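Local coordinates for hypothetical protein PAE2307 (Pyrobaculum aerophilum, PDB 1WVQ) that probably acts as an adenosine-specific kinase and carries a stably phosphorylated histidine, at residues 7-13 with 120-126; 38-43 with 98-103; 49-53 with 74-78. All blocks are in the same frame, centred on the assembly; numbering follows the deposited sequence.

Interaction 1 (7-13 with 120-126)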
loop_
_atom_site.group_PDB
_atom_site.type_symbol
_atom_site.label_atom_id
_atom_site.label_comp_id
_atom_site.label_asym_id
_atom_site.label_seq_id
_atom_site.Cartn_x
_atom_site.Cartn_y
_atom_site.Cartn_z
ATOM N N LYS A 7 -32.653 17.128 5.810
ATOM C CA LYS A 7 -32.548 18.297 4.944
ATOM C C LYS A 7 -31.245 18.309 4.150
ATOM O O LYS A 7 -30.172 18.098 4.708
ATOM C CB LYS A 7 -32.631 19.580 5.773
ATOM C CG LYS A 7 -34.052 20.024 6.122
ATOM C CD LYS A 7 -34.554 19.488 7.457
ATOM C CE LYS A 7 -35.958 20.030 7.747
ATOM N NZ LYS A 7 -36.462 19.712 9.116
ATOM N N PHE A 8 -31.347 18.563 2.850
ATOM C CA PHE A 8 -30.175 18.618 1.979
ATOM C C PHE A 8 -29.761 20.056 1.690
ATOM O O PHE A 8 -30.599 20.903 1.370
ATOM C CB PHE A 8 -30.463 17.886 0.669
ATOM C CG PHE A 8 -30.709 16.424 0.844
ATOM C CD1 PHE A 8 -29.687 15.581 1.262
ATOM C CD2 PHE A 8 -31.973 15.884 0.614
ATOM C CE1 PHE A 8 -29.912 14.226 1.443
ATOM C CE2 PHE A 8 -32.213 14.525 0.792
ATOM C CZ PHE A 8 -31.184 13.693 1.209
ATOM N N GLU A 9 -28.460 20.313 1.807
ATOM C CA GLU A 9 -27.857 21.626 1.582
ATOM C C GLU A 9 -26.742 21.503 0.543
ATOM O O GLU A 9 -26.089 20.460 0.449
ATOM C CB GLU A 9 -27.206 22.138 2.870
ATOM C CG GLU A 9 -27.980 23.138 3.702
ATOM C CD GLU A 9 -27.194 23.561 4.941
ATOM O OE1 GLU A 9 -26.014 23.966 4.803
ATOM O OE2 GLU A 9 -27.750 23.494 6.056
ATOM N N LEU A 10 -26.524 22.573 -0.220
ATOM C CA LEU A 10 -25.455 22.607 -1.218
ATOM C C LEU A 10 -24.416 23.638 -0.790
ATOM O O LEU A 10 -24.756 24.779 -0.478
ATOM C CB LEU A 10 -25.990 22.982 -2.606
ATOM C CG LEU A 10 -26.834 21.972 -3.379
ATOM C CD1 LEU A 10 -27.117 22.526 -4.773
ATOM C CD2 LEU A 10 -26.097 20.651 -3.483
ATOM N N ILE A 11 -23.148 23.239 -0.772
ATOM C CA ILE A 11 -22.079 24.146 -0.378
ATOM C C ILE A 11 -21.162 24.389 -1.569
ATOM O O ILE A 11 -20.607 23.449 -2.126
ATOM C CB ILE A 11 -21.239 23.551 0.776
ATOM C CG1 ILE A 11 -22.118 23.304 2.008
ATOM C CG2 ILE A 11 -20.083 24.480 1.107
ATOM C CD1 ILE A 11 -22.738 24.553 2.604
ATOM N N ASP A 12 -21.008 25.645 -1.972
ATOM C CA ASP A 12 -20.142 25.942 -3.097
ATOM C C ASP A 12 -18.711 26.006 -2.596
ATOM O O ASP A 12 -18.432 26.633 -1.576
ATOM C CB ASP A 12 -20.511 27.274 -3.739
ATOM C CG ASP A 12 -19.660 27.574 -4.954
ATOM O OD1 ASP A 12 -19.799 26.856 -5.969
ATOM O OD2 ASP A 12 -18.836 28.515 -4.888
ATOM N N VAL A 13 -17.804 25.359 -3.314
ATOM C CA VAL A 13 -16.404 25.339 -2.916
ATOM C C VAL A 13 -15.544 26.290 -3.741
ATOM O O VAL A 13 -15.388 26.106 -4.946
ATOM C CB VAL A 13 -15.819 23.915 -3.050
ATOM C CG1 VAL A 13 -14.365 23.905 -2.586
ATOM C CG2 VAL A 13 -16.655 22.927 -2.241
ATOM N N LEU A 120 -16.920 23.191 -7.928
ATOM C CA LEU A 120 -17.330 22.060 -7.116
ATOM C C LEU A 120 -18.365 22.433 -6.067
ATOM O O LEU A 120 -18.334 23.529 -5.507
ATOM C CB LEU A 120 -16.084 21.485 -6.434
ATOM C CG LEU A 120 -16.193 20.396 -5.365
ATOM C CD1 LEU A 120 -16.506 19.044 -5.990
ATOM C CD2 LEU A 120 -14.871 20.335 -4.616
ATOM N N LYS A 121 -19.285 21.510 -5.814
ATOM C CA LYS A 121 -20.320 21.697 -4.806
ATOM C C LYS A 121 -20.303 20.466 -3.915
ATOM O O LYS A 121 -20.023 19.357 -4.375
ATOM C CB LYS A 121 -21.709 21.813 -5.445
ATOM C CG LYS A 121 -21.870 22.920 -6.469
ATOM C CD LYS A 121 -21.942 24.283 -5.814
ATOM C CE LYS A 121 -22.360 25.345 -6.823
ATOM N NZ LYS A 121 -22.527 26.666 -6.173
ATOM N N VAL A 122 -20.592 20.662 -2.635
ATOM C CA VAL A 122 -20.643 19.554 -1.695
ATOM C C VAL A 122 -22.082 19.461 -1.229
ATOM O O VAL A 122 -22.674 20.469 -0.853
ATOM C CB VAL A 122 -19.751 19.798 -0.456
ATOM C CG1 VAL A 122 -19.875 18.634 0.513
ATOM C CG2 VAL A 122 -18.310 19.975 -0.877
ATOM N N ILE A 123 -22.651 18.262 -1.277
ATOM C CA ILE A 123 -24.023 18.066 -0.828
ATOM C C ILE A 123 -23.974 17.591 0.614
ATOM O O ILE A 123 -23.372 16.562 0.921
ATOM C CB ILE A 123 -24.766 17.011 -1.671
ATOM C CG1 ILE A 123 -24.707 17.385 -3.155
ATOM C CG2 ILE A 123 -26.231 16.920 -1.212
ATOM C CD1 ILE A 123 -25.277 16.326 -4.068
ATOM N N VAL A 124 -24.612 18.346 1.498
ATOM C CA VAL A 124 -24.626 18.011 2.913
ATOM C C VAL A 124 -26.033 17.706 3.410
ATOM O O VAL A 124 -27.008 18.322 2.975
ATOM C CB VAL A 124 -24.034 19.173 3.743
ATOM C CG1 VAL A 124 -24.047 18.839 5.229
ATOM C CG2 VAL A 124 -22.615 19.453 3.276
ATOM N N ALA A 125 -26.127 16.736 4.310
ATOM C CA ALA A 125 -27.402 16.372 4.894
ATOM C C ALA A 125 -27.380 16.708 6.377
ATOM O O ALA A 125 -26.427 16.385 7.084
ATOM C CB ALA A 125 -27.669 14.885 4.703
ATOM N N GLU A 126 -28.425 17.385 6.832
ATOM C CA GLU A 126 -28.554 17.715 8.241
ATOM C C GLU A 126 -29.773 16.914 8.689
ATOM O O GLU A 126 -30.856 17.040 8.109
ATOM C CB GLU A 126 -28.784 19.213 8.448
ATOM C CG GLU A 126 -28.732 19.609 9.918
ATOM C CD GLU A 126 -28.720 21.110 10.145
ATOM O OE1 GLU A 126 -27.854 21.801 9.566
ATOM O OE2 GLU A 126 -29.576 21.597 10.917
HETATM O O HOH W 1 -17.111 25.988 -7.080
#
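Leu-10 lies over Ile-123, its CD2 3.6 Å from Ile-123 CG1. The two form a non-hydrogen-bonded pair of two antiparallel strands. On the same face the Phe-8 ring reaches Ala-125, with CE1 4.0 Å from CB. Further along this face Lys-121 extends to Asp-12, and NZ meets OD1 at 2.7 Å in a salt bridge. The strand axes run at 153°. Paired main-chain bonds join Lys-7 to Glu-126, Glu-9 to Val-124 and Ile-11 to Val-122. Ile-11 N to Val-122 O and Val-122 N to Ile-11 O are both 2.8 Å. The other face carries Ile-11, Val-13, Val-122 and Val-124. Val-13 CG2 comes within 3.6 Å of Val-122 CG2, and Leu-77 of helix 68-81 covers Ile-11 and Val-13. At the far end of that face Glu-9 OE2 and Glu-126 OE1 are 3.9 Å apart; Arg-132 on strand 131-139 bridges these like charges. The Leu-10 face turns to other subunits, where Phe-8 meets Phe-8 of two neighbouring copies edge-to-face. The contact is thus the edge pair of a three-stranded antiparallel sheet within this chain, with one face against helix 68-81 and strand 20-25 and the other in a subunit interface.

Interaction 2 (38-43 with 98-103); sequences ALVTSV and NVLNAI
Val-99, Leu-39 and Ser-42 have the most surface covered here. They lie where the C-terminal end of helix 31-40 meets helix 96-104. Residues 38-40 are helical. The chain then leaves the helix through Thr-41 and Ser-42 and becomes extended at Val-43 (phi -138°, psi 128°). Residues 98-103 are helical but kinked: the N atoms of Asn-101 and Ala-102 lack the bond to the preceding turn. Val-99 (phi -130°, psi -10°) departs from helical angles there. The CA atoms of Ala-38 and Ala-102 are 5.7 Å apart, and those of Ser-42 and Val-99 5.9 Å. Val-99 (chi1 m) points at the first segment. Its CG1 is 3.5 Å from Ser-42 CB, and its CG2 is 4.0 Å from Leu-39 CD2. Leu-39 (m, t) starts sideways, and its CD2 also comes to 4.4 Å from Ile-103 CD1. Ser-42 (m) turns its OG back to Ala-38 O at 2.6 Å, a hydrogen bond within its own segment. Ala-38 CB meets Ala-102 CB at 4.1 Å. Val-43 (t) sets CG2 3.7 Å from Asn-98 CB. No hydrogen bond crosses the contact. Asn-98 ND2 instead bonds Thr-41 O of a neighbouring subunit. Leu-39 and Ile-103 both rest on Ile-89 of strand 87-92. Here a helix end and its following turn pack on a kinked helix, on one face of the five-stranded antiparallel sheet of an alpha+beta fold.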
loop_
_atom_site.group_PDB
_atom_site.type_symbol
_atom_site.label_atom_id
_atom_site.label_comp_id
_atom_site.label_asym_id
_atom_site.label_seq_id
_atom_site.Cartn_x
_atom_site.Cartn_y
_atom_site.Cartn_z
ATOM N N ALA A 38 1.850 14.168 5.821
ATOM C CA ALA A 38 1.710 13.551 4.510
ATOM C C ALA A 38 1.993 14.577 3.415
ATOM O O ALA A 38 2.625 14.269 2.404
ATOM C CB ALA A 38 0.301 12.987 4.354
ATOM N N LEU A 39 1.532 15.805 3.629
ATOM C CA LEU A 39 1.731 16.860 2.647
ATOM C C LEU A 39 3.165 17.383 2.590
ATOM O O LEU A 39 3.780 17.382 1.526
ATOM C CB LEU A 39 0.759 18.015 2.920
ATOM C CG LEU A 39 -0.725 17.656 2.775
ATOM C CD1 LEU A 39 -1.580 18.764 3.362
ATOM C CD2 LEU A 39 -1.075 17.434 1.310
ATOM N N VAL A 40 3.710 17.803 3.731
ATOM C CA VAL A 40 5.065 18.353 3.751
ATOM C C VAL A 40 6.169 17.387 3.340
ATOM O O VAL A 40 7.209 17.818 2.842
ATOM C CB VAL A 40 5.434 18.952 5.144
ATOM C CG1 VAL A 40 4.406 19.976 5.559
ATOM C CG2 VAL A 40 5.561 17.853 6.196
ATOM N N THR A 41 5.954 16.088 3.531
ATOM C CA THR A 41 6.969 15.101 3.172
ATOM C C THR A 41 6.794 14.561 1.755
ATOM O O THR A 41 7.588 13.739 1.297
ATOM C CB THR A 41 6.973 13.906 4.161
ATOM O OG1 THR A 41 5.702 13.246 4.132
ATOM C CG2 THR A 41 7.255 14.386 5.572
ATOM N N SER A 42 5.763 15.028 1.062
ATOM C CA SER A 42 5.499 14.574 -0.298
ATOM C C SER A 42 6.170 15.417 -1.373
ATOM O O SER A 42 6.683 14.872 -2.342
ATOM C CB SER A 42 3.995 14.550 -0.587
ATOM O OG SER A 42 3.364 13.440 0.025
ATOM N N VAL A 43 6.143 16.738 -1.202
ATOM C CA VAL A 43 6.716 17.673 -2.177
ATOM C C VAL A 43 7.486 18.787 -1.468
ATOM O O VAL A 43 6.949 19.448 -0.586
ATOM C CB VAL A 43 5.593 18.317 -3.037
ATOM C CG1 VAL A 43 6.190 19.304 -4.031
ATOM C CG2 VAL A 43 4.798 17.234 -3.761
ATOM N N ASN A 98 0.403 14.146 -6.600
ATOM C CA ASN A 98 1.685 14.130 -5.900
ATOM C C ASN A 98 1.531 13.745 -4.428
ATOM O O ASN A 98 2.505 13.348 -3.794
ATOM C CB ASN A 98 2.367 15.509 -5.928
ATOM C CG ASN A 98 2.653 16.016 -7.326
ATOM O OD1 ASN A 98 2.523 17.206 -7.619
ATOM N ND2 ASN A 98 3.020 15.097 -8.213
ATOM N N VAL A 99 0.321 13.863 -3.885
ATOM C CA VAL A 99 0.103 13.582 -2.464
ATOM C C VAL A 99 -1.040 12.636 -2.101
ATOM O O VAL A 99 -1.139 12.205 -0.953
ATOM C CB VAL A 99 -0.156 14.906 -1.689
ATOM C CG1 VAL A 99 1.002 15.873 -1.885
ATOM C CG2 VAL A 99 -1.460 15.551 -2.177
ATOM N N LEU A 100 -1.888 12.287 -3.060
ATOM C CA LEU A 100 -3.038 11.447 -2.743
ATOM C C LEU A 100 -2.789 10.065 -2.148
ATOM O O LEU A 100 -3.490 9.671 -1.223
ATOM C CB LEU A 100 -3.964 11.329 -3.962
ATOM C CG LEU A 100 -4.895 12.532 -4.178
ATOM C CD1 LEU A 100 -5.543 12.455 -5.550
ATOM C CD2 LEU A 100 -5.950 12.565 -3.079
ATOM N N ASN A 101 -1.810 9.318 -2.639
ATOM C CA ASN A 101 -1.613 7.993 -2.056
ATOM C C ASN A 101 -1.145 8.068 -0.602
ATOM O O ASN A 101 -1.504 7.217 0.219
ATOM C CB ASN A 101 -0.662 7.161 -2.921
ATOM C CG ASN A 101 -1.343 6.627 -4.172
ATOM O OD1 ASN A 101 -2.535 6.858 -4.397
ATOM N ND2 ASN A 101 -0.589 5.907 -4.991
ATOM N N ALA A 102 -0.372 9.095 -0.270
ATOM C CA ALA A 102 0.076 9.259 1.106
ATOM C C ALA A 102 -1.165 9.539 1.957
ATOM O O ALA A 102 -1.320 9.008 3.055
ATOM C CB ALA A 102 1.066 10.410 1.206
ATOM N N ILE A 103 -2.068 10.360 1.438
ATOM C CA ILE A 103 -3.283 10.672 2.174
ATOM C C ILE A 103 -4.153 9.430 2.377
ATOM O O ILE A 103 -4.675 9.209 3.467
ATOM C CB ILE A 103 -4.083 11.765 1.451
ATOM C CG1 ILE A 103 -3.294 13.075 1.502
ATOM C CG2 ILE A 103 -5.455 11.937 2.098
ATOM C CD1 ILE A 103 -3.873 14.170 0.631
#

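Interaction 3 (49-53 with 74-78); sequences GIAFC and AIDLC
Residues 49-53 form an extended strand and residues 74-78 a helix; the two pack as helix on antiparallel sheet in an alpha+beta fold. They run nearly parallel, at 25°, and the axes approach to 7.3 Å. In register, Ala-51 CA is 5.4 Å from Ala-74 CA, and Cys-53 CA is 6.6 Å from Cys-78 CA. Gly-49 has phi -143° and psi 132°, and the strand stays extended from there. Within the helix Cys-78 N bonds Ala-74 O at 3.1 Å. Ala-51 and Cys-53 point at the helix; Ile-50 and Phe-52 point away from it, and their side chains touch helix 31-40. Small residues bring the backbones close. Ala-74 CB sits 3.8 Å from Gly-49 O and 3.8 Å from Ala-51 CB. Ile-75 (m, t) flanks Ala-51, its CG1 4.3 Å from Ala-51 CB. Val-61 of strand 60-65 touches both Ala-51 and Cys-78. With chi1 m for both cysteines, Cys-78 SG lies 3.5 Å from Ala-51 CB, and Cys-53 SG 3.6 Å from Cys-78 CB.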
loop_
_atom_site.group_PDB
_atom_site.type_symbol
_atom_site.label_atom_id
_atom_site.label_comp_id
_atom_site.label_asym_id
_atom_site.label_seq_id
_atom_site.Cartn_x
_atom_site.Cartn_y
_atom_site.Cartn_z
ATOM N N GLY A 49 -2.947 24.314 3.197
ATOM C CA GLY A 49 -3.751 24.645 4.352
ATOM C C GLY A 49 -4.576 23.393 4.577
ATOM O O GLY A 49 -5.128 22.845 3.627
ATOM N N ILE A 50 -4.627 22.909 5.813
ATOM C CA ILE A 50 -5.417 21.719 6.112
ATOM C C ILE A 50 -6.264 21.982 7.351
ATOM O O ILE A 50 -5.782 22.528 8.342
ATOM C CB ILE A 50 -4.510 20.445 6.306
ATOM C CG1 ILE A 50 -5.372 19.218 6.646
ATOM C CG2 ILE A 50 -3.437 20.708 7.343
ATOM C CD1 ILE A 50 -5.658 19.011 8.130
ATOM N N ALA A 51 -7.543 21.631 7.264
ATOM C CA ALA A 51 -8.464 21.814 8.379
ATOM C C ALA A 51 -9.250 20.524 8.581
ATOM O O ALA A 51 -9.602 19.846 7.616
ATOM C CB ALA A 51 -9.404 22.982 8.099
ATOM N N PHE A 52 -9.520 20.192 9.840
ATOM C CA PHE A 52 -10.238 18.970 10.194
ATOM C C PHE A 52 -11.331 19.250 11.219
ATOM O O PHE A 52 -11.093 19.927 12.215
ATOM C CB PHE A 52 -9.242 17.950 10.757
ATOM C CG PHE A 52 -9.883 16.746 11.398
ATOM C CD1 PHE A 52 -10.579 15.819 10.636
ATOM C CD2 PHE A 52 -9.746 16.522 12.764
ATOM C CE1 PHE A 52 -11.129 14.680 11.225
ATOM C CE2 PHE A 52 -10.291 15.388 13.367
ATOM C CZ PHE A 52 -10.982 14.463 12.598
ATOM N N CYS A 53 -12.526 18.721 10.970
ATOM C CA CYS A 53 -13.650 18.918 11.879
ATOM C C CYS A 53 -13.697 17.876 12.993
ATOM O O CYS A 53 -14.195 16.771 12.795
ATOM C CB CYS A 53 -14.972 18.877 11.108
ATOM S SG CYS A 53 -15.222 20.274 9.998
ATOM N N ALA A 74 -9.239 26.556 3.831
ATOM C CA ALA A 74 -9.561 25.250 4.402
ATOM C C ALA A 74 -10.485 25.376 5.615
ATOM O O ALA A 74 -11.467 24.644 5.734
ATOM C CB ALA A 74 -8.277 24.519 4.793
ATOM N N ILE A 75 -10.165 26.303 6.514
ATOM C CA ILE A 75 -10.979 26.521 7.701
ATOM C C ILE A 75 -12.389 26.957 7.317
ATOM O O ILE A 75 -13.378 26.431 7.838
ATOM C CB ILE A 75 -10.373 27.609 8.605
ATOM C CG1 ILE A 75 -9.044 27.124 9.191
ATOM C CG2 ILE A 75 -11.353 27.955 9.724
ATOM C CD1 ILE A 75 -8.300 28.186 9.994
ATOM N N ASP A 76 -12.486 27.923 6.409
ATOM C CA ASP A 76 -13.797 28.407 6.005
ATOM C C ASP A 76 -14.671 27.322 5.392
ATOM O O ASP A 76 -15.866 27.263 5.673
ATOM C CB ASP A 76 -13.666 29.591 5.040
ATOM C CG ASP A 76 -13.098 30.831 5.717
ATOM O OD1 ASP A 76 -13.159 30.899 6.965
ATOM O OD2 ASP A 76 -12.599 31.739 5.008
ATOM N N LEU A 77 -14.091 26.451 4.573
ATOM C CA LEU A 77 -14.893 25.399 3.973
ATOM C C LEU A 77 -15.370 24.415 5.043
ATOM O O LEU A 77 -16.488 23.905 4.966
ATOM C CB LEU A 77 -14.109 24.659 2.882
ATOM C CG LEU A 77 -14.959 23.673 2.064
ATOM C CD1 LEU A 77 -16.122 24.416 1.412
ATOM C CD2 LEU A 77 -14.103 23.001 1.001
ATOM N N CYS A 78 -14.522 24.142 6.033
ATOM C CA CYS A 78 -14.905 23.234 7.113
ATOM C C CYS A 78 -16.080 23.821 7.889
ATOM O O CYS A 78 -17.001 23.103 8.274
ATOM C CB CYS A 78 -13.731 22.988 8.069
ATOM S SG CYS A 78 -12.611 21.664 7.540
#

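Overall arrangement
Interactions 2 and 3 are buried, whereas interaction 1 is only partly so. Interaction 1 alone is tied by main-chain hydrogen bonds and a salt bridge. The other two have no polar bond between their segments and depend on apolar contact. Helix 68-81 joins interactions 1 and 3: its Leu-77 packs on Ile-11 and Val-13 of the three-stranded sheet, while Cys-78 faces strand 47-53 of the five-stranded sheet. Interaction 2 lies on the other face of that larger sheet, with its centre about 17 Å from that of interaction 3. All three reach other subunits; interactions 1 and 2, centres about 27 Å apart, touch the same one. Both inner contacts lie in the loop that 7-13 and 120-126 close.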